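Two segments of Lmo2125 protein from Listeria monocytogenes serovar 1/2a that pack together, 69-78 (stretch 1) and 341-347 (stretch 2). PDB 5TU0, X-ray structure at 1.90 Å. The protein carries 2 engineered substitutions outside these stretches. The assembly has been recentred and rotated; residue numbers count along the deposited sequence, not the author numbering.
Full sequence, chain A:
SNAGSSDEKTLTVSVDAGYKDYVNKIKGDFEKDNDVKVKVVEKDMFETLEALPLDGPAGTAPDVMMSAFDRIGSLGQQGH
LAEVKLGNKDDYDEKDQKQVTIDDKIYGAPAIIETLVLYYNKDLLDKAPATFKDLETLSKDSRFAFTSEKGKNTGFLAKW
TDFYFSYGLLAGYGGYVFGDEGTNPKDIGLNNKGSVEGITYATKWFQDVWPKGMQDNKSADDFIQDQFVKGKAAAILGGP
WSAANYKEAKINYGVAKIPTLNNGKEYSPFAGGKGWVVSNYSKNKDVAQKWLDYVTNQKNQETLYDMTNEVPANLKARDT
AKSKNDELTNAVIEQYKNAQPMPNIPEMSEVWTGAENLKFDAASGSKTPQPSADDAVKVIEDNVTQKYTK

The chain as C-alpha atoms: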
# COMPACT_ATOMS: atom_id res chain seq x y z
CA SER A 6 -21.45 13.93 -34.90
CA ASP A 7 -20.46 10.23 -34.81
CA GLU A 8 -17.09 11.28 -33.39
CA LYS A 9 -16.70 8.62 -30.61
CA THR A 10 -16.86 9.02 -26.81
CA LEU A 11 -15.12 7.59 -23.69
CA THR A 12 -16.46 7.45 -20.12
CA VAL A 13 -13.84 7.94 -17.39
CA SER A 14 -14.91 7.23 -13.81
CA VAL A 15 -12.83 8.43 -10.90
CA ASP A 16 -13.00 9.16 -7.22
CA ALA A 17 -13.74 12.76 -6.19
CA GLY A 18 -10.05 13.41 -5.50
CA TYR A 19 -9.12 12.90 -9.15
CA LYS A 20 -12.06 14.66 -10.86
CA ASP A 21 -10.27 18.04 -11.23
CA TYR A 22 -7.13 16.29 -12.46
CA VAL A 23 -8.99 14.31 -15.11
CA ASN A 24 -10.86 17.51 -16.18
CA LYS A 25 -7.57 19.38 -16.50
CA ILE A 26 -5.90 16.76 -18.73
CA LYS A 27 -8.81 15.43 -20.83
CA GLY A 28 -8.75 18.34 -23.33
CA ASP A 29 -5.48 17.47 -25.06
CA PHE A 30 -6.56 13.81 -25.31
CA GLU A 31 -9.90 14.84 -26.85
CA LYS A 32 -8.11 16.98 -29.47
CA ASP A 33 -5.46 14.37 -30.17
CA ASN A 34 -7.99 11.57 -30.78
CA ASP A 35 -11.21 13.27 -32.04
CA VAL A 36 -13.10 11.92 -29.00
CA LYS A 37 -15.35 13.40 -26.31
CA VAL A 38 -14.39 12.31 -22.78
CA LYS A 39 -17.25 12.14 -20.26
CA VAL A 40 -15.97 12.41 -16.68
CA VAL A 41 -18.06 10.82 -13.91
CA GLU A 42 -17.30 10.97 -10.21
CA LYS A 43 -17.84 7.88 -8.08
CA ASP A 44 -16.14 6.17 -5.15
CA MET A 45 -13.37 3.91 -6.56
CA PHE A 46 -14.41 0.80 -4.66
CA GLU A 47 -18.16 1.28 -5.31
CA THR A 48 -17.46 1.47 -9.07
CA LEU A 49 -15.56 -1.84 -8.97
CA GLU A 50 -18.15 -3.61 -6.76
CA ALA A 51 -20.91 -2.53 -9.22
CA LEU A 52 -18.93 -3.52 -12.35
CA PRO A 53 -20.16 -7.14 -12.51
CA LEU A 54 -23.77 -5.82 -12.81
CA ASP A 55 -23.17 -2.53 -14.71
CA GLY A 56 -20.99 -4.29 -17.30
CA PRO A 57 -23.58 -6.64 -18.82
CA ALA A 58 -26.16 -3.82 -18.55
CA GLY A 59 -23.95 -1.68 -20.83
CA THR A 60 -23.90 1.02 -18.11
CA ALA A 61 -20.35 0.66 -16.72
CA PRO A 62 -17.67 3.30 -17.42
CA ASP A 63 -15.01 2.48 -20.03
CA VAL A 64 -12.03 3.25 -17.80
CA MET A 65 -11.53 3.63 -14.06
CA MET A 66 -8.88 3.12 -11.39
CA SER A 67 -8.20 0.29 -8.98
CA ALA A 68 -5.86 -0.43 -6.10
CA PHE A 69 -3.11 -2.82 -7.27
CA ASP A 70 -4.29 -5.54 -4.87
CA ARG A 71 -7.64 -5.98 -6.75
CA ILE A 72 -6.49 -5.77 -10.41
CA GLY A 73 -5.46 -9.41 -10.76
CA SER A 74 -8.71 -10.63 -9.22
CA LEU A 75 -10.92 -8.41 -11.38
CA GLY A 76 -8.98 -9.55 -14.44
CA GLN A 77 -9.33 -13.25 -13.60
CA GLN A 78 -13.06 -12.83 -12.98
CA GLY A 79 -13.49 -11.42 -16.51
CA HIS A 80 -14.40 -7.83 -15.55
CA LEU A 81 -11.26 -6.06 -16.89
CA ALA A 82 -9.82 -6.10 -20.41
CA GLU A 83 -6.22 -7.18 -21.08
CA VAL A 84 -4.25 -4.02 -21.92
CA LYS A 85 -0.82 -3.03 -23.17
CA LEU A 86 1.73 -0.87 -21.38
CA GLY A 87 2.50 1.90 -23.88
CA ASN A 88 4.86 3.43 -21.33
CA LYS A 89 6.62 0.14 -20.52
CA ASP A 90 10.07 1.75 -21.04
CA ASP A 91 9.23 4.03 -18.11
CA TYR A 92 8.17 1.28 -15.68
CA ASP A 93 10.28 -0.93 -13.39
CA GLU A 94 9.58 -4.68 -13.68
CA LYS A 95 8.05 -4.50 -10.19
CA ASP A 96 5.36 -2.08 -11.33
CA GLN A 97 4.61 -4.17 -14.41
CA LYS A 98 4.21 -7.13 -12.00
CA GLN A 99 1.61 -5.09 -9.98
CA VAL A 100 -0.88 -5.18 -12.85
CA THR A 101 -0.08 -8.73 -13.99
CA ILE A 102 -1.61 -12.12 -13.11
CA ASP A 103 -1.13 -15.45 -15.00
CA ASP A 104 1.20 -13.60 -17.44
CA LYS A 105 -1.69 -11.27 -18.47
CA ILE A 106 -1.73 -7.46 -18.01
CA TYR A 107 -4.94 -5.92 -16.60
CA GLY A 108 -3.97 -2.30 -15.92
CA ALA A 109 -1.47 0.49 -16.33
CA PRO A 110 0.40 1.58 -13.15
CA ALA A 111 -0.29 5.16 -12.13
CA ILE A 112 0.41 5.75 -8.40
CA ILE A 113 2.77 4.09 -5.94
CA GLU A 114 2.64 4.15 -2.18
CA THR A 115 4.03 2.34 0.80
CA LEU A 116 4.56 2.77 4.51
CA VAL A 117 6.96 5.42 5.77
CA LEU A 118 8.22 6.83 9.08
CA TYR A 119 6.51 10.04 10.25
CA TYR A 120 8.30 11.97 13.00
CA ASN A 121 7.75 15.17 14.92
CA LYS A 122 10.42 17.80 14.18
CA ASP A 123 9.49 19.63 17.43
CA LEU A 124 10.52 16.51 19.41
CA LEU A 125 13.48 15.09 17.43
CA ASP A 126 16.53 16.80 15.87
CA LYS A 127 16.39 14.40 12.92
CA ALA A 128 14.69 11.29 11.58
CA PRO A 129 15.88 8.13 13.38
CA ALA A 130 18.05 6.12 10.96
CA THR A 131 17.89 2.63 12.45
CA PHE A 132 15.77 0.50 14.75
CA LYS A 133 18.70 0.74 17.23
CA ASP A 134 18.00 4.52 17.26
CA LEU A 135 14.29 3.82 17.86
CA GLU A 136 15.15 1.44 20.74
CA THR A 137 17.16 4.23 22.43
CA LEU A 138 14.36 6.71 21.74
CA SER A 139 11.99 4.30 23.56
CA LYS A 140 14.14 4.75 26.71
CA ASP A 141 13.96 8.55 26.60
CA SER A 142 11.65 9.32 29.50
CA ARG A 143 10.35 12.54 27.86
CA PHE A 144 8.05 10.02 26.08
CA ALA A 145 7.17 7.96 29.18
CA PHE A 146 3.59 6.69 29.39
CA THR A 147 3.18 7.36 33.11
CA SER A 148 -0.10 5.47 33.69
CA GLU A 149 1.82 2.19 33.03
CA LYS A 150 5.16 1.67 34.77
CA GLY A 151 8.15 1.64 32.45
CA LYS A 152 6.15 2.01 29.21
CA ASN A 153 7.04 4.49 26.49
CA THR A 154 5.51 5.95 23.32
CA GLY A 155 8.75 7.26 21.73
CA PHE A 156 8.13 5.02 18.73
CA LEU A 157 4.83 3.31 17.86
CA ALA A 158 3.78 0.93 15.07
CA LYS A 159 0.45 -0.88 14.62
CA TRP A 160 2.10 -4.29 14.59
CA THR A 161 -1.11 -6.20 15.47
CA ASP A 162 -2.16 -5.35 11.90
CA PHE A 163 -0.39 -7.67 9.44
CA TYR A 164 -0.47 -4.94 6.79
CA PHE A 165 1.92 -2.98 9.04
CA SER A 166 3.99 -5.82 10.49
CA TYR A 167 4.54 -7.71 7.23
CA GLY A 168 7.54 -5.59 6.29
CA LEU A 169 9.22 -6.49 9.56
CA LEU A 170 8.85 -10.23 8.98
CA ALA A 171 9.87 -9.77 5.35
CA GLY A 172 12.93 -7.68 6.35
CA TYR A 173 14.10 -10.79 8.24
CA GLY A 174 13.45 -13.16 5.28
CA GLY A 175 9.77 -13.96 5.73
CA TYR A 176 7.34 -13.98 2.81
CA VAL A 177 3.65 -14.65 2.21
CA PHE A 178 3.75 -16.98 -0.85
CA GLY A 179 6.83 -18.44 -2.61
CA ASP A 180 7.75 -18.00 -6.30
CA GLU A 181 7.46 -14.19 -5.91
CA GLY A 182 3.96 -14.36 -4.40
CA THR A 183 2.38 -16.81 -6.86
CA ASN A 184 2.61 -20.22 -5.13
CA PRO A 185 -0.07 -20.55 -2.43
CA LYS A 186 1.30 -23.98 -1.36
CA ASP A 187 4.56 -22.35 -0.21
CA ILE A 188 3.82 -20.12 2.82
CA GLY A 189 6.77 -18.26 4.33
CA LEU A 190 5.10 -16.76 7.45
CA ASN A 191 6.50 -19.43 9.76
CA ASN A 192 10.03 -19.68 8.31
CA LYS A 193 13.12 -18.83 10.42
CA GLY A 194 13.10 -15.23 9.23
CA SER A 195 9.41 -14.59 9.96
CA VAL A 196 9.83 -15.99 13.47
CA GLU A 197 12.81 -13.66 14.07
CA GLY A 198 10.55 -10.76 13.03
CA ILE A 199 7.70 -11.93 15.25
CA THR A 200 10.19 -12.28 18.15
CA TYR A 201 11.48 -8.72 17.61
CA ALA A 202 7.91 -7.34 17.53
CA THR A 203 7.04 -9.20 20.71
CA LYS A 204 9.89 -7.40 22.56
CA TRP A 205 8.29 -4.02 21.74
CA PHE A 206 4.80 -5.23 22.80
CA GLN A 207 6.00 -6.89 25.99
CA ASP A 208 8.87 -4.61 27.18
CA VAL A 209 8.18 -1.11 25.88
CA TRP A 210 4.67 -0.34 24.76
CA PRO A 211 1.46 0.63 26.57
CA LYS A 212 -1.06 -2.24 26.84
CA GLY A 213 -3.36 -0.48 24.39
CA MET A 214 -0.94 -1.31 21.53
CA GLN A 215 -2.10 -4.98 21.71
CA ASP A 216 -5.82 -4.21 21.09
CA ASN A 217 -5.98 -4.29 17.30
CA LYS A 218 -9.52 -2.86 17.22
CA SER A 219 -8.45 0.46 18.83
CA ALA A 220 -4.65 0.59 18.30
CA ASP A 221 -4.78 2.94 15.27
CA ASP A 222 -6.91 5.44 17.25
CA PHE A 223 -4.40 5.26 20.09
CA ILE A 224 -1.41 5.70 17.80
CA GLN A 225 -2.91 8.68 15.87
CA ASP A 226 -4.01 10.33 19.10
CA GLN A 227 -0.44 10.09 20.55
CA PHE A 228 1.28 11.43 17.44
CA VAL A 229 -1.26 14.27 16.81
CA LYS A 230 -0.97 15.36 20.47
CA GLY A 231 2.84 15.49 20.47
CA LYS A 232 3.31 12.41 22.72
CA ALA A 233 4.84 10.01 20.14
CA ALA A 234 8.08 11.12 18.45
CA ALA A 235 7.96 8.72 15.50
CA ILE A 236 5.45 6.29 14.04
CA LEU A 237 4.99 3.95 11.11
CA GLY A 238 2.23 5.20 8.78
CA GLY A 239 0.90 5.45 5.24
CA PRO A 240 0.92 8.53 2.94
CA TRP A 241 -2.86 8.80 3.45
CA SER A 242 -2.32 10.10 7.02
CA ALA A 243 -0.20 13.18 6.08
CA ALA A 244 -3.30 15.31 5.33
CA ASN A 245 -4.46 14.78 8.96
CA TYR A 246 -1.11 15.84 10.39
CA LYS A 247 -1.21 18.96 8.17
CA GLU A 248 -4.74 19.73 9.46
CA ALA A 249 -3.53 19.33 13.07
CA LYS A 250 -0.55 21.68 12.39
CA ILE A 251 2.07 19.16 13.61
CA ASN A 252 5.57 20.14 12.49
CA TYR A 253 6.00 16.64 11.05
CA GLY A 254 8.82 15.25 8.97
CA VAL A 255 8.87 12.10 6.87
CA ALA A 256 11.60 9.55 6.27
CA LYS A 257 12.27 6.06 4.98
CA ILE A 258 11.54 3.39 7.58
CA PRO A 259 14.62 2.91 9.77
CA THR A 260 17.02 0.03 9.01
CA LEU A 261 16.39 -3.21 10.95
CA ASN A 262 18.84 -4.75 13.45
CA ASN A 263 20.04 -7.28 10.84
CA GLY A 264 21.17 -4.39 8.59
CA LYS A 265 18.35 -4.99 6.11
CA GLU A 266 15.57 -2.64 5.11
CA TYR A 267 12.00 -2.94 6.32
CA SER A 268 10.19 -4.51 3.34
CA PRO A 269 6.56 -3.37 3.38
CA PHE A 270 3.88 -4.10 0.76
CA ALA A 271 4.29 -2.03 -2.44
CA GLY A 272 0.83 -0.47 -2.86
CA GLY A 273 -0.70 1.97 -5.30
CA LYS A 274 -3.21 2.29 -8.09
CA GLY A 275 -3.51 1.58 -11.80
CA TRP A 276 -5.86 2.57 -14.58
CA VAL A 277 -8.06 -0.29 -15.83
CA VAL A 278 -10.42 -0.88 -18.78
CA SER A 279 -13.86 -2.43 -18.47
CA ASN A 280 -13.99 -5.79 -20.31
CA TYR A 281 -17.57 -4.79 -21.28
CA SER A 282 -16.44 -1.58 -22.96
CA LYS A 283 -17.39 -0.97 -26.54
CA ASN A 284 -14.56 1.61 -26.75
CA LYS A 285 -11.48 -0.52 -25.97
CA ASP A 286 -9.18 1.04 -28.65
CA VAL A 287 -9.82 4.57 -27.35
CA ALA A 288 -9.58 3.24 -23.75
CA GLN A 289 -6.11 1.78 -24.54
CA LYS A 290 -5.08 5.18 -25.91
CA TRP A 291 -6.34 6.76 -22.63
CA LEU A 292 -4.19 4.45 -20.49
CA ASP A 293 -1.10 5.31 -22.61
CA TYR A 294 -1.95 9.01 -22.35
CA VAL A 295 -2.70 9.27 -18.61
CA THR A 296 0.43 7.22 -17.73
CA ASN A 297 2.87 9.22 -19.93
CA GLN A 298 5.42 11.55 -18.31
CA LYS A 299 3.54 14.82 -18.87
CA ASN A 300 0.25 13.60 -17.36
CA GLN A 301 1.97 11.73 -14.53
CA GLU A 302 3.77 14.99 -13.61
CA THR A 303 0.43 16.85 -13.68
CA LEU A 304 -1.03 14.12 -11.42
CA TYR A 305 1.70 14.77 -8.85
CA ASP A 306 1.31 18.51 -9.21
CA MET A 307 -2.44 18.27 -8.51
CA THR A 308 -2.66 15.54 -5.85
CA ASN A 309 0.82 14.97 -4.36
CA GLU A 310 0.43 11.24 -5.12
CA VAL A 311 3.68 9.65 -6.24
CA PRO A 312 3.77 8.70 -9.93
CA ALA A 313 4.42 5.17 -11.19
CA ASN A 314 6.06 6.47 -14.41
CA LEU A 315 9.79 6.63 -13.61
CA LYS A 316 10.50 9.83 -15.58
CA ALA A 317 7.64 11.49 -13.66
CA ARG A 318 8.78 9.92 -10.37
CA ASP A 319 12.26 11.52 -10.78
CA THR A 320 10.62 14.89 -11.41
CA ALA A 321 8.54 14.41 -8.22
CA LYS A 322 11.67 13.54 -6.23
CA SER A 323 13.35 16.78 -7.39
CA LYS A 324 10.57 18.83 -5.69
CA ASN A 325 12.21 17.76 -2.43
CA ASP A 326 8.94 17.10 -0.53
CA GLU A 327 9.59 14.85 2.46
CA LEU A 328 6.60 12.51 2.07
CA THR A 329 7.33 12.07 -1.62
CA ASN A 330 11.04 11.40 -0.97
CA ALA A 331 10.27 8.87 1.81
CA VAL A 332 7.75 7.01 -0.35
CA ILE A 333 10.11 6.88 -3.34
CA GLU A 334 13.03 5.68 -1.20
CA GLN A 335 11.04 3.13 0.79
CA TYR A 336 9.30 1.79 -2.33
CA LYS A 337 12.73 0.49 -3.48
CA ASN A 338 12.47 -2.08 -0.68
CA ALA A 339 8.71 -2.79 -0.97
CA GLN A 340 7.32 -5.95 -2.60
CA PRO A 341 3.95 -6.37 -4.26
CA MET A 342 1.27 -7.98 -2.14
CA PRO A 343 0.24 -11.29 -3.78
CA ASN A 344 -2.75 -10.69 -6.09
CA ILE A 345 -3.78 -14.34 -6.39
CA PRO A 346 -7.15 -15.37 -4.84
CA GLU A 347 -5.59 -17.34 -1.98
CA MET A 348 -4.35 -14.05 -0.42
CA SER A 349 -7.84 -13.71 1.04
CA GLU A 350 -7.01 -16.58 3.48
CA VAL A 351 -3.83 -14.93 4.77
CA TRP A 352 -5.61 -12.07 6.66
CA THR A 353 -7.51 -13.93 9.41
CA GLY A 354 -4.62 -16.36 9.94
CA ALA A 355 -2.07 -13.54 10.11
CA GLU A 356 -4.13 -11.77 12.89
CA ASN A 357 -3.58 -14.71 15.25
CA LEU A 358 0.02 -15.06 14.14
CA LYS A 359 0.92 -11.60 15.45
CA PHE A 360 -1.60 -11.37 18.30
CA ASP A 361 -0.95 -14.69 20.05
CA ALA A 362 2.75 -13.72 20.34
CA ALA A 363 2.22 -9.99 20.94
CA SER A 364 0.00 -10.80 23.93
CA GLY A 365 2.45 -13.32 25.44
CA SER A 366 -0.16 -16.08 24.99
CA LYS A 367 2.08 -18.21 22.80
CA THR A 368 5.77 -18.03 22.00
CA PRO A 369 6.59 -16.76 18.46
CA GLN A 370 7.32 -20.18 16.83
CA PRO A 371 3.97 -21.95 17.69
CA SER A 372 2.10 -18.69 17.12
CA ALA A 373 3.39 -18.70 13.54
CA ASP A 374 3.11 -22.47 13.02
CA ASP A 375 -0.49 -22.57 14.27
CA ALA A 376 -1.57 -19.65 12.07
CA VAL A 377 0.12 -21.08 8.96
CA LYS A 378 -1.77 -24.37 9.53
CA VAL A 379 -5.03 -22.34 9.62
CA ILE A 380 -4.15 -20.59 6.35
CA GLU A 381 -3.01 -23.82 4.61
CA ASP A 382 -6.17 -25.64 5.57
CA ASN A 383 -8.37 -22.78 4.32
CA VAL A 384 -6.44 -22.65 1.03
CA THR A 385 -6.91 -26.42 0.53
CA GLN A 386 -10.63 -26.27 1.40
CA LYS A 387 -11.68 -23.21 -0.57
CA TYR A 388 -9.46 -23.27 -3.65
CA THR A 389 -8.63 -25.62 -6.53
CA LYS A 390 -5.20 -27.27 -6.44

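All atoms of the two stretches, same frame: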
# COMPACT_ATOMS: atom_id res chain seq x y z
N PHE A 69 -3.86 -1.70 -6.68
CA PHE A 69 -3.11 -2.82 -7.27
C PHE A 69 -3.58 -4.18 -6.75
O PHE A 69 -3.67 -5.13 -7.52
CB PHE A 69 -1.60 -2.73 -6.98
CG PHE A 69 -0.87 -1.62 -7.70
CD1 PHE A 69 -1.19 -1.25 -9.00
CD2 PHE A 69 0.23 -1.01 -7.10
CE1 PHE A 69 -0.48 -0.25 -9.65
CE2 PHE A 69 0.94 -0.03 -7.75
CZ PHE A 69 0.58 0.35 -9.04
N ASP A 70 -3.92 -4.25 -5.47
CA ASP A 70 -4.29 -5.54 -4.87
C ASP A 70 -5.55 -6.23 -5.42
O ASP A 70 -5.73 -7.44 -5.20
CB ASP A 70 -4.34 -5.45 -3.33
CG ASP A 70 -5.38 -4.45 -2.80
OD1 ASP A 70 -6.34 -4.07 -3.51
OD2 ASP A 70 -5.22 -4.04 -1.63
N ARG A 71 -6.40 -5.48 -6.13
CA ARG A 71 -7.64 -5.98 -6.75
C ARG A 71 -7.57 -6.20 -8.27
O ARG A 71 -8.47 -6.81 -8.83
CB ARG A 71 -8.75 -4.96 -6.49
CG ARG A 71 -9.26 -4.94 -5.06
CD ARG A 71 -10.39 -5.96 -4.93
NE ARG A 71 -11.64 -5.42 -5.50
CZ ARG A 71 -12.71 -6.14 -5.83
NH1 ARG A 71 -13.80 -5.53 -6.31
NH2 ARG A 71 -12.71 -7.47 -5.69
N ILE A 72 -6.54 -5.69 -8.94
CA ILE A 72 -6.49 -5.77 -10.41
C ILE A 72 -6.44 -7.19 -10.94
O ILE A 72 -7.20 -7.54 -11.84
CB ILE A 72 -5.34 -4.91 -10.98
CG1 ILE A 72 -5.65 -3.44 -10.71
CG2 ILE A 72 -5.17 -5.16 -12.48
CD1 ILE A 72 -4.57 -2.45 -11.12
N GLY A 73 -5.58 -8.01 -10.36
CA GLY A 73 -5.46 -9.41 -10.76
C GLY A 73 -6.79 -10.14 -10.62
O GLY A 73 -7.24 -10.83 -11.55
N SER A 74 -7.42 -9.97 -9.47
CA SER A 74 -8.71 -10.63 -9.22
C SER A 74 -9.82 -10.19 -10.19
O SER A 74 -10.61 -11.02 -10.65
CB SER A 74 -9.17 -10.37 -7.80
OG SER A 74 -10.48 -10.86 -7.63
N LEU A 75 -9.89 -8.89 -10.48
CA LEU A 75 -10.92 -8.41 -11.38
C LEU A 75 -10.64 -8.90 -12.79
O LEU A 75 -11.56 -9.15 -13.57
CB LEU A 75 -11.03 -6.88 -11.33
CG LEU A 75 -11.55 -6.34 -9.99
CD1 LEU A 75 -11.26 -4.86 -9.83
CD2 LEU A 75 -13.04 -6.62 -9.84
N GLY A 76 -9.36 -9.04 -13.12
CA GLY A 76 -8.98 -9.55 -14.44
C GLY A 76 -9.34 -11.02 -14.59
O GLY A 76 -9.90 -11.42 -15.60
N GLN A 77 -9.00 -11.82 -13.58
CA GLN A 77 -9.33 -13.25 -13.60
C GLN A 77 -10.82 -13.52 -13.69
O GLN A 77 -11.26 -14.44 -14.39
CB GLN A 77 -8.81 -13.96 -12.34
CG GLN A 77 -7.32 -14.17 -12.31
CD GLN A 77 -6.89 -14.97 -11.08
OE1 GLN A 77 -7.36 -14.72 -9.95
NE2 GLN A 77 -5.99 -15.91 -11.29
N GLN A 78 -11.60 -12.70 -12.99
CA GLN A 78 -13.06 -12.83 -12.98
C GLN A 78 -13.73 -12.38 -14.28
O GLN A 78 -14.93 -12.51 -14.41
CB GLN A 78 -13.65 -12.04 -11.82
CG GLN A 78 -13.33 -12.62 -10.44
CD GLN A 78 -13.79 -11.70 -9.33
OE1 GLN A 78 -14.32 -10.61 -9.58
NE2 GLN A 78 -13.59 -12.13 -8.09
N PRO A 341 5.39 -6.31 -4.04
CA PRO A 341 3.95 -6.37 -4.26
C PRO A 341 3.27 -7.40 -3.37
O PRO A 341 3.83 -8.47 -3.12
CB PRO A 341 3.83 -6.83 -5.74
CG PRO A 341 5.12 -6.50 -6.36
CD PRO A 341 6.16 -6.53 -5.29
N MET A 342 2.09 -7.06 -2.89
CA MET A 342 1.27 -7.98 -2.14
C MET A 342 0.80 -9.01 -3.17
O MET A 342 0.47 -8.63 -4.29
CB MET A 342 0.06 -7.25 -1.58
CG MET A 342 -0.91 -8.12 -0.79
SD MET A 342 -2.43 -7.29 -0.30
CE MET A 342 -1.79 -5.93 0.67
N PRO A 343 0.77 -10.31 -2.81
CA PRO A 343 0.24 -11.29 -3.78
C PRO A 343 -1.16 -10.90 -4.23
O PRO A 343 -1.97 -10.45 -3.40
CB PRO A 343 0.21 -12.60 -2.97
CG PRO A 343 1.26 -12.42 -1.92
CD PRO A 343 1.23 -10.97 -1.56
N ASN A 344 -1.43 -11.04 -5.53
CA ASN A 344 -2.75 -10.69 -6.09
C ASN A 344 -3.57 -11.92 -6.48
O ASN A 344 -4.64 -11.79 -7.07
CB ASN A 344 -2.58 -9.70 -7.26
CG ASN A 344 -1.84 -10.29 -8.44
OD1 ASN A 344 -1.50 -11.48 -8.47
ND2 ASN A 344 -1.56 -9.45 -9.41
N ILE A 345 -3.07 -13.10 -6.13
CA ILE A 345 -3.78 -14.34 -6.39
C ILE A 345 -4.92 -14.48 -5.36
O ILE A 345 -4.83 -13.93 -4.25
CB ILE A 345 -2.84 -15.57 -6.39
CG1 ILE A 345 -2.17 -15.79 -5.03
CG2 ILE A 345 -1.79 -15.42 -7.50
CD1 ILE A 345 -1.39 -17.09 -4.95
N PRO A 346 -5.97 -15.22 -5.72
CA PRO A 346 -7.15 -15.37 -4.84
C PRO A 346 -6.86 -15.84 -3.42
O PRO A 346 -7.50 -15.35 -2.47
CB PRO A 346 -7.99 -16.44 -5.57
CG PRO A 346 -7.62 -16.28 -6.99
CD PRO A 346 -6.14 -16.02 -6.96
N GLU A 347 -5.91 -16.75 -3.28
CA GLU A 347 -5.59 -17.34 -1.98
C GLU A 347 -5.12 -16.32 -0.92
O GLU A 347 -5.03 -16.66 0.25
CB GLU A 347 -4.57 -18.47 -2.12
CG GLU A 347 -5.05 -19.72 -2.89
CD GLU A 347 -4.99 -19.65 -4.41
OE1 GLU A 347 -4.71 -18.57 -5.00
OE2 GLU A 347 -5.23 -20.73 -5.02
O HOH W 1 -2.84 -6.92 -9.39
O HOH W 2 -5.99 -9.16 -7.25
O HOH W 3 -4.60 -9.23 -3.25
O HOH W 4 -6.92 -13.04 -7.92

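A helical segment (stretch 1) packs against an irregular segment (stretch 2) that lies about 270 residues further along the chain; the contact is small, burying 291 Å² in all. The CA atoms of Asp 70 and Asn 344 lie 5.5 Å apart and those of Ser 74 and Pro 346 6.6 Å, so four residues along the helical segment run beside two of stretch 2. Within the helix, backbone bonds such as Gln 77 N to Gly 73 O (2.9 Å) and Leu 75 N to Arg 71 O (3.0 Å) occupy the later amides.

No direct hydrogen bond joins the stretches; water carries the polar contact. Water 1 accepts from Gly 73 N (3.1 Å) and Asn 344 ND2 (2.8 Å) and lies 2.7 Å from Phe 69 O, tying the asparagine amide to the helix backbone. Water 2 accepts from Ser 74 N (2.8 Å) and donates to Asp 70 O (2.7 Å) and Asn 344 O (3.0 Å). It thus sits between the amide and carbonyl of an i to i+4 pair that would bond directly in a regular helix, and links both to stretch 2. Water 3 donates to Asp 70 O and Pro 343 O, both at 2.9 Å. Water 4 donates to Gln 77 OE1 and Asn 344 O, both at 2.7 Å, so Asn 344 O receives two waters.

The remaining contacts are van der Waals. Asn 344 points toward the helix, its ND2 4.1 Å from Gly 73 CA; a CB modelled on this glycine would fall 2.9 Å from ND2, a clash. Met 342 also points toward the helix, and its SD lies 4.0 Å from Asp 70 CB, meeting the aliphatic part of the aspartate. At the other end, Gln 77 OE1 approaches Pro 346 CG at 3.4 Å, a contact without a hydrogen bond.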